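Long-range contacts in putative triphosphoribosyl-dephospho-coA synthase (Archaeoglobus fulgidus DSM 4304, PDB 3H9P), which is of unproven function but probably binds ATP and may act as a triphosphoribosyl-dephospho-CoA synthase: residues A[186-190]-A[228-232]; A[177-182]-A[232-236]; A[202-206]-A[218-222]. Residue numbers count along the deposited sequence, not the author numbering.

Contact 1. Residues A[186-190]-A[228-232]; sequences PDPLV and NPGTI
Two helix N-termini meet here around one buried carboxylate. In 186-190 a loop leads into the helix beginning at Pro-188; in 228-232 Asn-228 and Pro-229 precede the helix beginning at Gly-230. Asp-187 and Pro-229, both N-cap residues, form the closest CA pair at 5.7 Å. Pro-229 (phi/psi -80/63) centres an inverse gamma turn, with a weak hydrogen bond of 2.9 Å from Gly-230 N to Asn-228 O.

The CA-to-CB bond of Asp-187 points toward the other segment, and its t rotamer (chi1 -160°, chi2 -56°) carries the carboxylate there. Asp-187 OD1 caps its own helix by accepting from Leu-189 N at 3.0 Å and also accepts from Thr-231 OG1 at 2.7 Å, a bond permitted by the m rotamer of Thr-231. Asp-187 OD2 accepts from Ile-232 N at 3.2 Å and, weakly, from Thr-231 N at 2.9 Å, but it sits too close to Pro-229 in the model, so its place is less certain.

Leu-189 (m, t) lays CD1 3.7 Å from Gly-230 CA, where a CB would clash with that methyl. Val-190 (t) brings CG2 to 4.0 Å from Pro-229 CA. Leu-145 of helix 145-151 touches both Pro-188 and Thr-231.

The chemistry is side-chain N-capping shared between helices: OD1 ties Leu-189 N to the Thr-231 hydroxyl, and OD2 probably extends the capping to the second helix's amides.

Contact 2. Residues A[177-182]-A[232-236]; sequences LYYHLL and IADLT
Helix 177-182, the end of helix 171-182, crosses the early part of helix 230-246, represented by 232-236, at 130° between N-to-C directions; the local axes approach to 9.3 Å. Both backbones are alpha-helical, and the register is set by two CA pairs one turn apart: Tyr-178 with Thr-236 at 6.0 Å and Leu-182 with Ile-232 at 6.1 Å.

Leu-177 (t, p) comes first, its CD2 4.2 Å from Thr-236 CG2. Tyr-178 adopts a t rotamer with chi2 77°, so a CB that starts sideways still delivers the ring: CE1 lies 3.8 Å from Ile-232 CG2 and 4.2 Å from Ala-233 CB, while Thr-236 OG1 sits at the ring edge, 3.9 Å from CD1 of Tyr-178. Tyr-179 and His-180 turn to other neighbours, with His-180 stacked on Phe-163. Leu-181 (m, t) points toward the partner helix; its CB is 3.7 Å from Ile-232 CG2, and its CD1 reaches 4.0 Å from Leu-235 CB and 3.5 Å from Thr-236 OG1. Leu-182 (t, p) closes the row with CD1 3.9 Å from Ile-232 CG1.

Ile-232 (m, m) buries the most area, touching Tyr-178, Leu-181 and Leu-182. Thr-236 (m) meets this apolar surface with its hydroxyl satisfied within its own helix, OG1 donating to Ile-232 O at 2.8 Å. Such obliquely antiparallel, apolar helix-helix packing is the standard construction of an all-alpha fold like this strand-free chain.

Contact 3. Residues A[202-206]-A[218-222]; sequences ITEWA and LDEKL
An alpha-alpha hairpin is formed by helices 196-208 and 212-225, consecutive in the chain, and this contact joins its two arms. The axes of 202-206 and 218-222 run nearly antiparallel, 159° apart by N-to-C direction, and come no closer than 11.5 Å; the nearest CA atoms, those of Trp-205 and Leu-218, are 7.3 Å apart. At this wide spacing long side chains fill the gap.

Leu-218 (t, p) is the main bump. It projects into the hollow between Trp-205 and Ala-206, with CD1 3.8 Å from Trp-205 CE3 and CD2 3.9 Å from Ala-206 CA, where the small alanine lets the methyl reach the backbone. One turn on, Leu-222 fills the next space: its CD1 lies near the plane of the Trp-205 ring, at its edge, 4.5 Å from CZ3. The floor of the groove is supplied by Leu-182 of helix 171-182, which touches Ile-202, Ala-206 and Leu-218.

On the outer side the Trp-205 indole (m, chi2 -27°) reaches across to the aliphatic part of exposed Lys-221, CH2 to CE at 3.3 Å. In the interior Ile-202, in its m, m rotamer, meets Leu-222 methyl to methyl, Ile-202 CD1 lying 3.3 Å from Leu-222 CD1, a short approach.

Contacts 1 and 2 both use helix 230-246, share Ile-232 and lie about 10 Å from the chain centre, measured centre to centre; contact 3 lies about 20 Å out, nested along the chain inside the loops the other two close. Depth does not set polarity: contact 1 is joined by hydrogen bonds from a hydroxyl and backbone amides to one carboxylate at helix starts, whereas contact 2, equally deep, packs apolar groups between helix flanks. None of contact 2's touching residues is exposed; contact 1 has Leu-189 and Asn-228 exposed at its margin, and apolar contact 3, though mostly buried, has Lys-221. Pro-229 packs on Tyr-178, Leu-182 and Leu-222, making the three contacts continuous.

Contact 1. Residues A[186-190]-A[228-232]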
ATOM      1  N   PRO A 186       6.770   2.801  13.661  1.00 28.95           N
ATOM      2  CA  PRO A 186       7.480   3.091  12.409  1.00 28.61           C
ATOM      3  C   PRO A 186       6.512   3.873  11.516  1.00 28.65           C
ATOM      4  O   PRO A 186       5.323   3.547  11.453  1.00 29.35           O
ATOM      5  CB  PRO A 186       7.788   1.709  11.820  1.00 28.45           C
ATOM      6  CG  PRO A 186       7.315   0.696  12.813  1.00 30.46           C
ATOM      7  CD  PRO A 186       6.398   1.382  13.804  1.00 28.51           C
ATOM      8  N   ASP A 187       6.996   4.941  10.907  1.00 27.74           N
ATOM      9  CA  ASP A 187       6.163   5.846  10.124  1.00 27.38           C
ATOM     10  C   ASP A 187       5.928   5.262   8.725  1.00 27.09           C
ATOM     11  O   ASP A 187       6.894   5.086   7.950  1.00 27.78           O
ATOM     12  CB  ASP A 187       6.847   7.220  10.007  1.00 27.01           C
ATOM     13  CG  ASP A 187       5.869   8.336   9.636  1.00 27.70           C
ATOM     14  OD1 ASP A 187       5.189   8.204   8.594  1.00 26.81           O
ATOM     15  OD2 ASP A 187       5.765   9.345  10.391  1.00 26.52           O
ATOM     16  N   PRO A 188       4.658   4.965   8.396  1.00 26.10           N
ATOM     17  CA  PRO A 188       4.287   4.446   7.087  1.00 25.79           C
ATOM     18  C   PRO A 188       4.828   5.308   5.923  1.00 25.83           C
ATOM     19  O   PRO A 188       5.234   4.773   4.905  1.00 25.12           O
ATOM     20  CB  PRO A 188       2.748   4.455   7.125  1.00 25.36           C
ATOM     21  CG  PRO A 188       2.373   5.351   8.219  1.00 24.58           C
ATOM     22  CD  PRO A 188       3.471   5.251   9.228  1.00 25.70           C
ATOM     23  N   LEU A 189       4.882   6.622   6.090  1.00 26.09           N
ATOM     24  CA  LEU A 189       5.471   7.490   5.042  1.00 26.38           C
ATOM     25  C   LEU A 189       6.947   7.232   4.859  1.00 26.69           C
ATOM     26  O   LEU A 189       7.470   7.172   3.720  1.00 28.93           O
ATOM     27  CB  LEU A 189       5.286   8.957   5.398  1.00 25.43           C
ATOM     28  CG  LEU A 189       3.849   9.438   5.458  1.00 26.03           C
ATOM     29  CD1 LEU A 189       3.835  10.905   5.969  1.00 25.41           C
ATOM     30  CD2 LEU A 189       3.183   9.315   4.091  1.00 22.55           C
ATOM     31  N   VAL A 190       7.653   7.097   5.972  1.00 26.40           N
ATOM     32  CA  VAL A 190       9.066   6.707   5.897  1.00 25.71           C
ATOM     33  C   VAL A 190       9.196   5.299   5.273  1.00 26.76           C
ATOM     34  O   VAL A 190      10.049   5.079   4.412  1.00 26.03           O
ATOM     35  CB  VAL A 190       9.726   6.791   7.279  1.00 24.88           C
ATOM     36  CG1 VAL A 190      11.107   6.167   7.275  1.00 26.14           C
ATOM     37  CG2 VAL A 190       9.758   8.224   7.767  1.00 21.41           C
ATOM     38  N   ASN A 228      10.929  12.216   6.297  1.00 32.85           N
ATOM     39  CA  ASN A 228      10.118  13.012   7.210  1.00 33.07           C
ATOM     40  C   ASN A 228       9.037  12.165   7.847  1.00 32.04           C
ATOM     41  O   ASN A 228       8.208  11.633   7.145  1.00 32.71           O
ATOM     42  CB  ASN A 228       9.464  14.189   6.485  1.00 34.19           C
ATOM     43  CG  ASN A 228       8.329  14.836   7.314  1.00 37.20           C
ATOM     44  OD1 ASN A 228       8.528  15.230   8.469  1.00 42.40           O
ATOM     45  ND2 ASN A 228       7.142  14.920   6.732  1.00 39.53           N
ATOM     46  N   PRO A 229       9.033  12.040   9.176  1.00 31.44           N
ATOM     47  CA  PRO A 229       8.020  11.221   9.856  1.00 30.61           C
ATOM     48  C   PRO A 229       6.690  11.936  10.027  1.00 30.33           C
ATOM     49  O   PRO A 229       6.248  12.158  11.159  1.00 30.56           O
ATOM     50  CB  PRO A 229       8.620  10.971  11.235  1.00 30.08           C
ATOM     51  CG  PRO A 229       9.897  11.727  11.304  1.00 30.60           C
ATOM     52  CD  PRO A 229      10.002  12.621  10.122  1.00 31.59           C
ATOM     53  N   GLY A 230       6.049  12.266   8.907  1.00 30.28           N
ATOM     54  CA  GLY A 230       4.804  13.034   8.899  1.00 29.27           C
ATOM     55  C   GLY A 230       3.659  12.477   9.729  1.00 28.61           C
ATOM     56  O   GLY A 230       2.899  13.228  10.333  1.00 28.80           O
ATOM     57  N   THR A 231       3.534  11.157   9.775  1.00 28.37           N
ATOM     58  CA  THR A 231       2.410  10.520  10.439  1.00 28.33           C
ATOM     59  C   THR A 231       2.529  10.678  11.937  1.00 28.58           C
ATOM     60  O   THR A 231       1.519  10.792  12.639  1.00 29.64           O
ATOM     61  CB  THR A 231       2.363   9.030  10.115  1.00 29.19           C
ATOM     62  OG1 THR A 231       2.571   8.845   8.708  1.00 31.60           O
ATOM     63  CG2 THR A 231       1.036   8.401  10.527  1.00 28.35           C
ATOM     64  N   ILE A 232       3.766  10.684  12.437  1.00 28.25           N
ATOM     65  CA  ILE A 232       4.016  10.830  13.845  1.00 26.78           C
ATOM     66  C   ILE A 232       3.575  12.218  14.308  1.00 27.55           C
ATOM     67  O   ILE A 232       2.871  12.357  15.319  1.00 27.65           O
ATOM     68  CB  ILE A 232       5.496  10.521  14.187  1.00 26.47           C
ATOM     69  CG1 ILE A 232       5.889   9.136  13.680  1.00 25.43           C
ATOM     70  CG2 ILE A 232       5.756  10.679  15.698  1.00 23.82           C
ATOM     71  CD1 ILE A 232       4.962   7.977  14.209  1.00 24.70           C
TER

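Contact 2. Residues A[177-182]-A[232-236]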
ATOM      1  N   LEU A 177       5.890  14.016  23.815  1.00 27.29           N
ATOM      2  CA  LEU A 177       4.927  13.175  23.078  1.00 27.87           C
ATOM      3  C   LEU A 177       5.484  12.745  21.736  1.00 28.15           C
ATOM      4  O   LEU A 177       5.458  11.575  21.397  1.00 29.13           O
ATOM      5  CB  LEU A 177       3.560  13.846  22.870  1.00 27.38           C
ATOM      6  CG  LEU A 177       2.552  12.936  22.101  1.00 28.32           C
ATOM      7  CD1 LEU A 177       2.457  11.489  22.678  1.00 28.64           C
ATOM      8  CD2 LEU A 177       1.161  13.498  21.997  1.00 26.57           C
ATOM      9  N   TYR A 178       6.006  13.698  20.979  1.00 28.78           N
ATOM     10  CA  TYR A 178       6.481  13.423  19.641  1.00 28.61           C
ATOM     11  C   TYR A 178       7.548  12.327  19.646  1.00 28.53           C
ATOM     12  O   TYR A 178       7.475  11.372  18.852  1.00 28.59           O
ATOM     13  CB  TYR A 178       6.986  14.713  18.985  1.00 29.08           C
ATOM     14  CG  TYR A 178       7.598  14.504  17.629  1.00 29.63           C
ATOM     15  CD1 TYR A 178       6.792  14.307  16.504  1.00 32.55           C
ATOM     16  CD2 TYR A 178       8.987  14.497  17.469  1.00 28.80           C
ATOM     17  CE1 TYR A 178       7.372  14.114  15.221  1.00 32.01           C
ATOM     18  CE2 TYR A 178       9.567  14.298  16.235  1.00 28.95           C
ATOM     19  CZ  TYR A 178       8.762  14.108  15.107  1.00 31.21           C
ATOM     20  OH  TYR A 178       9.348  13.919  13.876  1.00 29.02           O
ATOM     21  N   TYR A 179       8.535  12.441  20.531  1.00 28.17           N
ATOM     22  CA  TYR A 179       9.596  11.420  20.556  1.00 28.28           C
ATOM     23  C   TYR A 179       9.115  10.052  21.038  1.00 28.19           C
ATOM     24  O   TYR A 179       9.527   9.005  20.497  1.00 26.91           O
ATOM     25  CB  TYR A 179      10.893  11.917  21.218  1.00 29.05           C
ATOM     26  CG  TYR A 179      11.580  12.983  20.360  1.00 29.87           C
ATOM     27  CD1 TYR A 179      12.492  12.626  19.361  1.00 30.93           C
ATOM     28  CD2 TYR A 179      11.288  14.337  20.529  1.00 31.20           C
ATOM     29  CE1 TYR A 179      13.112  13.587  18.562  1.00 31.13           C
ATOM     30  CE2 TYR A 179      11.908  15.315  19.735  1.00 33.16           C
ATOM     31  CZ  TYR A 179      12.812  14.924  18.741  1.00 33.36           C
ATOM     32  OH  TYR A 179      13.424  15.877  17.939  1.00 36.24           O
ATOM     33  N   HIS A 180       8.190  10.067  22.002  1.00 28.01           N
ATOM     34  CA  HIS A 180       7.470   8.876  22.390  1.00 27.55           C
ATOM     35  C   HIS A 180       6.818   8.178  21.196  1.00 27.25           C
ATOM     36  O   HIS A 180       6.985   6.966  21.022  1.00 25.58           O
ATOM     37  CB  HIS A 180       6.398   9.254  23.373  1.00 28.23           C
ATOM     38  CG  HIS A 180       5.611   8.098  23.883  1.00 30.54           C
ATOM     39  ND1 HIS A 180       6.129   7.191  24.791  1.00 30.54           N
ATOM     40  CD2 HIS A 180       4.329   7.717  23.652  1.00 31.84           C
ATOM     41  CE1 HIS A 180       5.199   6.302  25.097  1.00 29.39           C
ATOM     42  NE2 HIS A 180       4.101   6.594  24.418  1.00 33.50           N
ATOM     43  N   LEU A 181       6.027   8.917  20.402  1.00 27.22           N
ATOM     44  CA  LEU A 181       5.353   8.278  19.266  1.00 27.33           C
ATOM     45  C   LEU A 181       6.404   7.854  18.222  1.00 27.75           C
ATOM     46  O   LEU A 181       6.327   6.758  17.657  1.00 28.24           O
ATOM     47  CB  LEU A 181       4.262   9.174  18.671  1.00 28.02           C
ATOM     48  CG  LEU A 181       3.107   9.574  19.613  1.00 28.54           C
ATOM     49  CD1 LEU A 181       2.141  10.653  19.031  1.00 22.79           C
ATOM     50  CD2 LEU A 181       2.341   8.362  20.023  1.00 24.45           C
ATOM     51  N   LEU A 182       7.410   8.700  18.013  1.00 27.43           N
ATOM     52  CA  LEU A 182       8.502   8.363  17.113  1.00 27.91           C
ATOM     53  C   LEU A 182       9.198   7.030  17.494  1.00 27.77           C
ATOM     54  O   LEU A 182       9.513   6.207  16.613  1.00 27.89           O
ATOM     55  CB  LEU A 182       9.508   9.526  17.026  1.00 27.52           C
ATOM     56  CG  LEU A 182      10.459   9.583  15.815  1.00 27.17           C
ATOM     57  CD1 LEU A 182       9.700   9.772  14.463  1.00 22.89           C
ATOM     58  CD2 LEU A 182      11.505  10.661  16.016  1.00 24.65           C
ATOM     59  N   ILE A 232       3.766  10.684  12.437  1.00 28.25           N
ATOM     60  CA  ILE A 232       4.016  10.830  13.845  1.00 26.78           C
ATOM     61  C   ILE A 232       3.575  12.218  14.308  1.00 27.55           C
ATOM     62  O   ILE A 232       2.871  12.357  15.319  1.00 27.65           O
ATOM     63  CB  ILE A 232       5.496  10.521  14.187  1.00 26.47           C
ATOM     64  CG1 ILE A 232       5.889   9.136  13.680  1.00 25.43           C
ATOM     65  CG2 ILE A 232       5.756  10.679  15.698  1.00 23.82           C
ATOM     66  CD1 ILE A 232       4.962   7.977  14.209  1.00 24.70           C
ATOM     67  N   ALA A 233       3.965  13.236  13.552  1.00 27.40           N
ATOM     68  CA  ALA A 233       3.486  14.582  13.790  1.00 27.89           C
ATOM     69  C   ALA A 233       1.953  14.669  13.632  1.00 28.56           C
ATOM     70  O   ALA A 233       1.276  15.328  14.444  1.00 29.48           O
ATOM     71  CB  ALA A 233       4.189  15.567  12.853  1.00 27.49           C
ATOM     72  N   ASP A 234       1.406  14.006  12.622  1.00 28.97           N
ATOM     73  CA  ASP A 234      -0.061  13.896  12.481  1.00 30.06           C
ATOM     74  C   ASP A 234      -0.690  13.405  13.784  1.00 30.82           C
ATOM     75  O   ASP A 234      -1.617  14.042  14.301  1.00 31.28           O
ATOM     76  CB  ASP A 234      -0.472  12.985  11.296  1.00 29.97           C
ATOM     77  CG  ASP A 234      -0.111  13.601   9.914  1.00 30.01           C
ATOM     78  OD1 ASP A 234       0.077  14.831   9.859  1.00 28.41           O
ATOM     79  OD2 ASP A 234      -0.031  12.886   8.875  1.00 29.36           O
ATOM     80  N   LEU A 235      -0.156  12.304  14.343  1.00 30.39           N
ATOM     81  CA  LEU A 235      -0.721  11.689  15.546  1.00 28.59           C
ATOM     82  C   LEU A 235      -0.479  12.544  16.771  1.00 29.19           C
ATOM     83  O   LEU A 235      -1.230  12.493  17.759  1.00 29.49           O
ATOM     84  CB  LEU A 235      -0.125  10.298  15.751  1.00 28.47           C
ATOM     85  CG  LEU A 235      -0.631   9.244  14.753  1.00 26.51           C
ATOM     86  CD1 LEU A 235       0.370   8.088  14.585  1.00 27.05           C
ATOM     87  CD2 LEU A 235      -1.991   8.691  15.146  1.00 26.84           C
ATOM     88  N   THR A 236       0.567  13.352  16.726  1.00 28.47           N
ATOM     89  CA  THR A 236       0.829  14.231  17.844  1.00 28.52           C
ATOM     90  C   THR A 236      -0.285  15.301  17.897  1.00 28.16           C
ATOM     91  O   THR A 236      -0.761  15.679  18.960  1.00 28.76           O
ATOM     92  CB  THR A 236       2.221  14.821  17.686  1.00 28.98           C
ATOM     93  OG1 THR A 236       3.132  13.736  17.751  1.00 28.15           O
ATOM     94  CG2 THR A 236       2.564  15.862  18.793  1.00 29.16           C
TER

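Contact 3. Residues A[202-206]-A[218-222]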
ATOM      1  N   ILE A 202      14.448   4.283  12.787  1.00 36.44           N
ATOM      2  CA  ILE A 202      14.046   5.551  13.398  1.00 35.15           C
ATOM      3  C   ILE A 202      13.540   5.316  14.790  1.00 34.36           C
ATOM      4  O   ILE A 202      13.884   6.045  15.706  1.00 33.82           O
ATOM      5  CB  ILE A 202      12.929   6.255  12.582  1.00 36.08           C
ATOM      6  CG1 ILE A 202      13.395   6.518  11.148  1.00 37.08           C
ATOM      7  CG2 ILE A 202      12.466   7.598  13.252  1.00 32.98           C
ATOM      8  CD1 ILE A 202      14.644   7.289  11.083  1.00 39.97           C
ATOM      9  N   THR A 203      12.707   4.297  14.961  1.00 34.47           N
ATOM     10  CA  THR A 203      12.196   4.026  16.288  1.00 34.06           C
ATOM     11  C   THR A 203      13.371   3.789  17.233  1.00 33.61           C
ATOM     12  O   THR A 203      13.390   4.342  18.330  1.00 33.60           O
ATOM     13  CB  THR A 203      11.196   2.894  16.319  1.00 34.04           C
ATOM     14  OG1 THR A 203      11.873   1.686  16.013  1.00 34.90           O
ATOM     15  CG2 THR A 203      10.086   3.138  15.297  1.00 34.08           C
ATOM     16  N   GLU A 204      14.387   3.056  16.777  1.00 33.25           N
ATOM     17  CA  GLU A 204      15.553   2.760  17.634  1.00 32.85           C
ATOM     18  C   GLU A 204      16.408   3.988  17.911  1.00 32.44           C
ATOM     19  O   GLU A 204      16.963   4.122  19.022  1.00 31.66           O
ATOM     20  CB  GLU A 204      16.400   1.621  17.066  1.00 31.68           C
ATOM     21  CG  GLU A 204      15.608   0.329  16.997  1.00 33.09           C
ATOM     22  CD  GLU A 204      16.262  -0.758  16.162  1.00 34.78           C
ATOM     23  OE1 GLU A 204      17.150  -0.427  15.353  1.00 35.77           O
ATOM     24  OE2 GLU A 204      15.877  -1.944  16.312  1.00 35.81           O
ATOM     25  N   TRP A 205      16.526   4.863  16.906  1.00 31.77           N
ATOM     26  CA  TRP A 205      17.299   6.093  17.081  1.00 32.06           C
ATOM     27  C   TRP A 205      16.509   7.032  17.950  1.00 32.41           C
ATOM     28  O   TRP A 205      17.073   7.695  18.824  1.00 32.46           O
ATOM     29  CB  TRP A 205      17.609   6.784  15.754  1.00 32.70           C
ATOM     30  CG  TRP A 205      18.434   5.958  14.806  1.00 34.66           C
ATOM     31  CD1 TRP A 205      19.332   4.973  15.133  1.00 34.66           C
ATOM     32  CD2 TRP A 205      18.441   6.048  13.380  1.00 34.24           C
ATOM     33  NE1 TRP A 205      19.878   4.435  13.995  1.00 35.96           N
ATOM     34  CE2 TRP A 205      19.354   5.079  12.904  1.00 36.23           C
ATOM     35  CE3 TRP A 205      17.772   6.858  12.456  1.00 33.18           C
ATOM     36  CZ2 TRP A 205      19.622   4.906  11.531  1.00 36.12           C
ATOM     37  CZ3 TRP A 205      18.016   6.667  11.098  1.00 32.66           C
ATOM     38  CH2 TRP A 205      18.931   5.698  10.650  1.00 34.72           C
ATOM     39  N   ALA A 206      15.189   7.072  17.729  1.00 32.26           N
ATOM     40  CA  ALA A 206      14.331   7.920  18.554  1.00 32.50           C
ATOM     41  C   ALA A 206      14.454   7.535  20.015  1.00 31.85           C
ATOM     42  O   ALA A 206      14.577   8.413  20.848  1.00 31.99           O
ATOM     43  CB  ALA A 206      12.844   7.906  18.093  1.00 31.61           C
ATOM     44  N   LEU A 218      19.474  13.700  15.199  1.00 32.04           N
ATOM     45  CA  LEU A 218      18.492  12.869  14.543  1.00 32.10           C
ATOM     46  C   LEU A 218      17.704  13.677  13.540  1.00 31.99           C
ATOM     47  O   LEU A 218      17.575  13.269  12.392  1.00 31.85           O
ATOM     48  CB  LEU A 218      17.564  12.199  15.552  1.00 31.76           C
ATOM     49  CG  LEU A 218      16.438  11.320  14.986  1.00 32.50           C
ATOM     50  CD1 LEU A 218      16.946  10.186  14.095  1.00 31.25           C
ATOM     51  CD2 LEU A 218      15.627  10.733  16.145  1.00 31.26           C
ATOM     52  N   ASP A 219      17.203  14.835  13.955  1.00 32.64           N
ATOM     53  CA  ASP A 219      16.378  15.633  13.066  1.00 33.69           C
ATOM     54  C   ASP A 219      17.144  15.905  11.798  1.00 34.15           C
ATOM     55  O   ASP A 219      16.614  15.732  10.694  1.00 34.55           O
ATOM     56  CB  ASP A 219      15.973  16.945  13.733  1.00 34.43           C
ATOM     57  CG  ASP A 219      14.839  16.765  14.721  1.00 36.73           C
ATOM     58  OD1 ASP A 219      14.078  15.777  14.562  1.00 42.34           O
ATOM     59  OD2 ASP A 219      14.714  17.590  15.659  1.00 36.54           O
ATOM     60  N   GLU A 220      18.410  16.276  11.964  1.00 33.81           N
ATOM     61  CA  GLU A 220      19.266  16.584  10.832  1.00 34.54           C
ATOM     62  C   GLU A 220      19.629  15.374   9.974  1.00 34.10           C
ATOM     63  O   GLU A 220      19.942  15.529   8.779  1.00 33.51           O
ATOM     64  CB  GLU A 220      20.528  17.308  11.285  1.00 34.26           C
ATOM     65  CG  GLU A 220      21.028  18.255  10.251  1.00 37.17           C
ATOM     66  CD  GLU A 220      22.498  18.579  10.417  1.00 38.63           C
ATOM     67  OE1 GLU A 220      22.898  18.996  11.535  1.00 38.78           O
ATOM     68  OE2 GLU A 220      23.247  18.409   9.423  1.00 40.42           O
ATOM     69  N   LYS A 221      19.609  14.183  10.573  1.00 33.63           N
ATOM     70  CA  LYS A 221      19.881  12.975   9.794  1.00 34.06           C
ATOM     71  C   LYS A 221      18.687  12.638   8.905  1.00 33.67           C
ATOM     72  O   LYS A 221      18.840  12.341   7.717  1.00 33.13           O
ATOM     73  CB  LYS A 221      20.239  11.786  10.675  1.00 33.90           C
ATOM     74  CG  LYS A 221      20.815  10.628   9.854  1.00 36.05           C
ATOM     75  CD  LYS A 221      20.263   9.253  10.297  1.00 39.76           C
ATOM     76  CE  LYS A 221      20.832   8.142   9.425  1.00 39.46           C
ATOM     77  NZ  LYS A 221      22.083   8.575   8.732  1.00 39.87           N
ATOM     78  N   LEU A 222      17.507  12.698   9.517  1.00 33.63           N
ATOM     79  CA  LEU A 222      16.227  12.562   8.843  1.00 34.01           C
ATOM     80  C   LEU A 222      16.080  13.540   7.669  1.00 33.96           C
ATOM     81  O   LEU A 222      15.623  13.162   6.586  1.00 33.68           O
ATOM     82  CB  LEU A 222      15.108  12.755   9.871  1.00 34.00           C
ATOM     83  CG  LEU A 222      14.564  11.498  10.571  1.00 35.76           C
ATOM     84  CD1 LEU A 222      15.630  10.435  10.828  1.00 35.85           C
ATOM     85  CD2 LEU A 222      13.776  11.824  11.849  1.00 34.33           C
TER